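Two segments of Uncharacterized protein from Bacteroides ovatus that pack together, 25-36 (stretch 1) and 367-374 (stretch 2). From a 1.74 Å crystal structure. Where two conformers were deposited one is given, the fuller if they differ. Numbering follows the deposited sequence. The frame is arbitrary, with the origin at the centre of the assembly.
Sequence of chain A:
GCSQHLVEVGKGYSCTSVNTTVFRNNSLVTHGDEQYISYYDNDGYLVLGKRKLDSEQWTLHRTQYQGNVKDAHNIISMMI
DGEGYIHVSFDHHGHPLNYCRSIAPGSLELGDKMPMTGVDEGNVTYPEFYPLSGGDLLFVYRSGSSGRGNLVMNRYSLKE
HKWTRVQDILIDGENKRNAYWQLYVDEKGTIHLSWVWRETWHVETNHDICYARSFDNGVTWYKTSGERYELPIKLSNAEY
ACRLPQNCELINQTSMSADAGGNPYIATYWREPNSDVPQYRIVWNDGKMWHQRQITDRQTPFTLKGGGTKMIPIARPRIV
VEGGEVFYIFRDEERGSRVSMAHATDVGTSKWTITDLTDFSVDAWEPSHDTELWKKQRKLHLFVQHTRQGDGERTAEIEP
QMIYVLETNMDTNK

Stretch 1, residues 25-36: NNSLVTHGDEQY
Stretch 2 (367-374) PSHDTELW

The contact joins a β-hairpin to the start of a helix more than 330 residues away in sequence, and buries 458 Å² summed over both sides. In stretch 1, residues 28-31 and 34-36 are strands joined by a type II' turn from His 31 to Glu 34, with Gly 32 at phi/psi 67/-128 and Asp 33 at -103/20. The strands pair antiparallel: Val 29 N to Tyr 36 O is 2.9 Å and His 31 N to Glu 34 O 2.9 Å. In stretch 2 the chain is extended at Ser 368 (-137/150) and His 369 (-141/167), then enters a helix at Thr 371 (-56/-42). CA-CA distances set the register: Ser 27 to Ser 368 6.6 Å, Val 29 to Asp 370 4.8 Å, Thr 30 to Leu 373 5.6 Å.

Asp 370, with 76 Å² covered, is the residue on which the arrangement turns. It is the helix N-cap, at phi/psi -83/89, with chi1 -173° (t) and chi2 -25°. Its CA-to-CB bond points sideways, but the carboxylate ends nearer the hairpin. OD1 accepts the capping bond from Leu 373 N at 3.0 Å (angle 161°) and a second bond from Thr 30 N, also 3.0 Å from OD1 (145°). OD2 takes Thr 30 OG1 at 2.7 Å and Gln 35 NE2 at 2.9 Å (171°). One carboxylate thus ties the helix start to both strands. Thr 30 N also lies 3.1 Å from Asp 370 OD2, but the angle is too poor for a hydrogen bond. The backbone adds a CA-H...O contact, Asp 370 CA to Leu 28 O, at 3.4 Å and 166°.

Thr 30, covered over 59 Å², points toward stretch 2. With phi/psi -93/137 and chi1 -71° (m), it offers both its amide and its hydroxyl to the same carboxylate. The hydroxyl also packs against the helix, with Thr 30 OG1 3.7 Å from Leu 373 CB, while Thr 30 O lies 3.6 Å from Glu 372 CB. Gln 35, on the partner strand, reaches Asp 370 with chi1 and chi2 both t and chi3 66°.

Asn 26 (42 Å²) follows a cis peptide bond and has phi/psi -121/157, chi1 -78° (m) and chi2 26°. Its ND2 donates to Thr 371 OG1 at 2.9 Å and 174°, and to Leu 28 O within its own stretch at 3.0 Å and 152°, so one amide group braces the strand entry and grips the first helical turn. Nearby, Ser 27 (chi1 59°, p) and Ser 368 (chi1 53°, p) point toward the opposing stretches; Ser 27 OG donates to Ser 368 OG at 2.6 Å. A water bridges the backbones, accepting from Ser 27 N at 3.0 Å and donating from its O to His 369 O at 2.7 Å. Apolar packing is lighter: Val 29 CG2 meets Glu 372 CG at 3.8 Å, and Leu 28 CG meets Asp 370 CB at 4.0 Å.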

# COMPACT_ATOMS: atom_id res chain seq x y z
N ASN A 25 3.05 0.12 3.80
CA ASN A 25 3.39 1.43 3.25
C ASN A 25 4.34 2.12 4.22
O ASN A 25 3.90 2.98 5.02
CB ASN A 25 2.10 2.26 3.06
CG ASN A 25 1.32 1.83 1.81
OD1 ASN A 25 1.78 2.01 0.69
ND2 ASN A 25 0.18 1.23 2.00
N ASN A 26 5.64 1.78 4.20
CA ASN A 26 6.33 0.88 3.28
C ASN A 26 6.99 -0.31 3.98
O ASN A 26 7.27 -0.30 5.21
CB ASN A 26 7.47 1.65 2.60
CG ASN A 26 6.99 2.56 1.51
OD1 ASN A 26 5.84 3.03 1.51
ND2 ASN A 26 7.89 2.85 0.58
N SER A 27 7.19 -1.36 3.22
CA SER A 27 8.06 -2.45 3.65
C SER A 27 9.51 -2.16 3.30
O SER A 27 10.42 -2.67 3.94
CB SER A 27 7.62 -3.75 2.97
OG SER A 27 7.68 -3.63 1.56
N LEU A 28 9.70 -1.35 2.26
CA LEU A 28 11.01 -1.11 1.63
C LEU A 28 11.05 0.35 1.17
O LEU A 28 10.09 0.85 0.55
CB LEU A 28 11.13 -2.04 0.43
CG LEU A 28 12.41 -2.19 -0.39
CD1 LEU A 28 13.49 -2.83 0.45
CD2 LEU A 28 12.10 -3.04 -1.63
N VAL A 29 12.13 1.04 1.49
CA VAL A 29 12.20 2.45 1.21
C VAL A 29 13.62 2.94 1.14
O VAL A 29 14.44 2.64 2.01
CB VAL A 29 11.37 3.27 2.21
CG1 VAL A 29 11.89 3.12 3.63
CG2 VAL A 29 11.40 4.74 1.82
N THR A 30 13.90 3.69 0.08
CA THR A 30 15.21 4.32 -0.15
C THR A 30 15.26 5.76 0.39
O THR A 30 14.35 6.54 0.18
CB THR A 30 15.56 4.33 -1.66
OG1 THR A 30 15.87 2.98 -2.07
CG2 THR A 30 16.77 5.23 -1.97
N HIS A 31 16.36 6.11 1.04
CA HIS A 31 16.66 7.50 1.38
C HIS A 31 18.09 7.72 0.91
O HIS A 31 19.01 7.03 1.36
CB HIS A 31 16.49 7.72 2.88
CG HIS A 31 16.68 9.14 3.31
ND1 HIS A 31 15.71 10.10 3.14
CD2 HIS A 31 17.73 9.75 3.91
CE1 HIS A 31 16.16 11.25 3.59
NE2 HIS A 31 17.37 11.06 4.08
N GLY A 32 18.26 8.61 -0.05
CA GLY A 32 19.60 8.84 -0.62
C GLY A 32 20.05 7.59 -1.38
O GLY A 32 19.33 7.08 -2.25
N ASP A 33 21.24 7.09 -1.07
CA ASP A 33 21.70 5.85 -1.67
C ASP A 33 21.60 4.63 -0.74
O ASP A 33 22.25 3.62 -0.99
CB ASP A 33 23.11 6.01 -2.28
CG ASP A 33 24.22 6.04 -1.24
OD1 ASP A 33 23.96 6.18 -0.02
OD2 ASP A 33 25.39 5.90 -1.67
N GLU A 34 20.78 4.73 0.30
CA GLU A 34 20.58 3.62 1.25
C GLU A 34 19.17 3.13 1.14
O GLU A 34 18.25 3.92 0.99
CB GLU A 34 20.86 4.07 2.67
CG GLU A 34 22.33 4.37 2.81
CD GLU A 34 22.76 4.93 4.15
OE1 GLU A 34 21.94 5.47 4.92
OE2 GLU A 34 23.97 4.86 4.41
N GLN A 35 18.98 1.83 1.22
CA GLN A 35 17.65 1.26 1.20
C GLN A 35 17.40 0.53 2.52
O GLN A 35 18.28 -0.18 3.02
CB GLN A 35 17.54 0.28 0.04
CG GLN A 35 16.20 -0.36 -0.15
CD GLN A 35 16.22 -1.27 -1.35
OE1 GLN A 35 16.91 -2.29 -1.36
NE2 GLN A 35 15.49 -0.90 -2.36
N TYR A 36 16.20 0.73 3.03
CA TYR A 36 15.77 0.22 4.31
C TYR A 36 14.64 -0.76 4.10
O TYR A 36 13.82 -0.59 3.19
CB TYR A 36 15.25 1.36 5.19
CG TYR A 36 16.30 2.35 5.59
CD1 TYR A 36 16.67 3.41 4.74
CD2 TYR A 36 16.94 2.24 6.82
CE1 TYR A 36 17.66 4.30 5.10
CE2 TYR A 36 17.91 3.15 7.20
CZ TYR A 36 18.26 4.17 6.34
OH TYR A 36 19.24 5.05 6.73
N PRO A 367 2.29 -7.78 -3.60
CA PRO A 367 3.39 -6.84 -3.77
C PRO A 367 3.39 -5.62 -2.87
O PRO A 367 2.33 -5.07 -2.54
CB PRO A 367 3.24 -6.35 -5.21
CG PRO A 367 1.78 -6.61 -5.54
CD PRO A 367 1.36 -7.80 -4.74
N SER A 368 4.61 -5.26 -2.43
CA SER A 368 4.91 -3.93 -1.93
C SER A 368 6.27 -3.55 -2.55
O SER A 368 7.09 -4.44 -2.89
CB SER A 368 4.93 -3.85 -0.39
OG SER A 368 5.78 -4.83 0.18
N HIS A 369 6.49 -2.26 -2.77
CA HIS A 369 7.67 -1.79 -3.51
C HIS A 369 8.25 -0.52 -2.92
O HIS A 369 7.62 0.17 -2.10
CB HIS A 369 7.31 -1.57 -5.00
CG HIS A 369 6.60 -0.27 -5.30
ND1 HIS A 369 5.25 -0.08 -5.11
CD2 HIS A 369 7.06 0.87 -5.86
CE1 HIS A 369 4.92 1.14 -5.51
NE2 HIS A 369 6.00 1.74 -5.96
N ASP A 370 9.46 -0.20 -3.37
CA ASP A 370 10.21 0.93 -2.86
C ASP A 370 9.70 2.15 -3.62
O ASP A 370 10.22 2.52 -4.70
CB ASP A 370 11.69 0.70 -3.02
CG ASP A 370 12.54 1.76 -2.38
OD1 ASP A 370 12.07 2.90 -2.19
OD2 ASP A 370 13.70 1.42 -2.05
N THR A 371 8.66 2.75 -3.06
CA THR A 371 8.00 3.88 -3.70
C THR A 371 8.98 5.02 -4.00
O THR A 371 8.93 5.63 -5.06
CB THR A 371 6.87 4.45 -2.83
OG1 THR A 371 7.37 4.74 -1.52
CG2 THR A 371 5.72 3.47 -2.71
N GLU A 372 9.86 5.31 -3.06
CA GLU A 372 10.79 6.43 -3.20
C GLU A 372 11.89 6.20 -4.25
O GLU A 372 12.26 7.10 -4.98
CB GLU A 372 11.34 6.80 -1.82
CG GLU A 372 10.22 7.16 -0.84
CD GLU A 372 9.19 8.14 -1.42
OE1 GLU A 372 9.56 9.30 -1.68
OE2 GLU A 372 8.03 7.75 -1.65
N LEU A 373 12.38 4.98 -4.36
CA LEU A 373 13.35 4.65 -5.38
C LEU A 373 12.76 4.79 -6.78
O LEU A 373 13.44 5.24 -7.68
CB LEU A 373 13.86 3.23 -5.20
CG LEU A 373 15.02 2.81 -6.07
CD1 LEU A 373 16.27 3.66 -5.81
CD2 LEU A 373 15.31 1.36 -5.75
N TRP A 374 11.50 4.43 -6.96
CA TRP A 374 10.87 4.65 -8.24
C TRP A 374 10.79 6.17 -8.53
O TRP A 374 11.15 6.62 -9.63
CB TRP A 374 9.49 3.97 -8.32
CG TRP A 374 8.83 4.32 -9.61
CD1 TRP A 374 7.86 5.26 -9.80
CD2 TRP A 374 9.18 3.85 -10.91
NE1 TRP A 374 7.55 5.36 -11.12
CE2 TRP A 374 8.34 4.50 -11.83
CE3 TRP A 374 10.09 2.89 -11.38
CZ2 TRP A 374 8.39 4.24 -13.19
CZ3 TRP A 374 10.14 2.65 -12.74
CH2 TRP A 374 9.27 3.32 -13.62
O HOH W 1 6.82 -0.60 0.38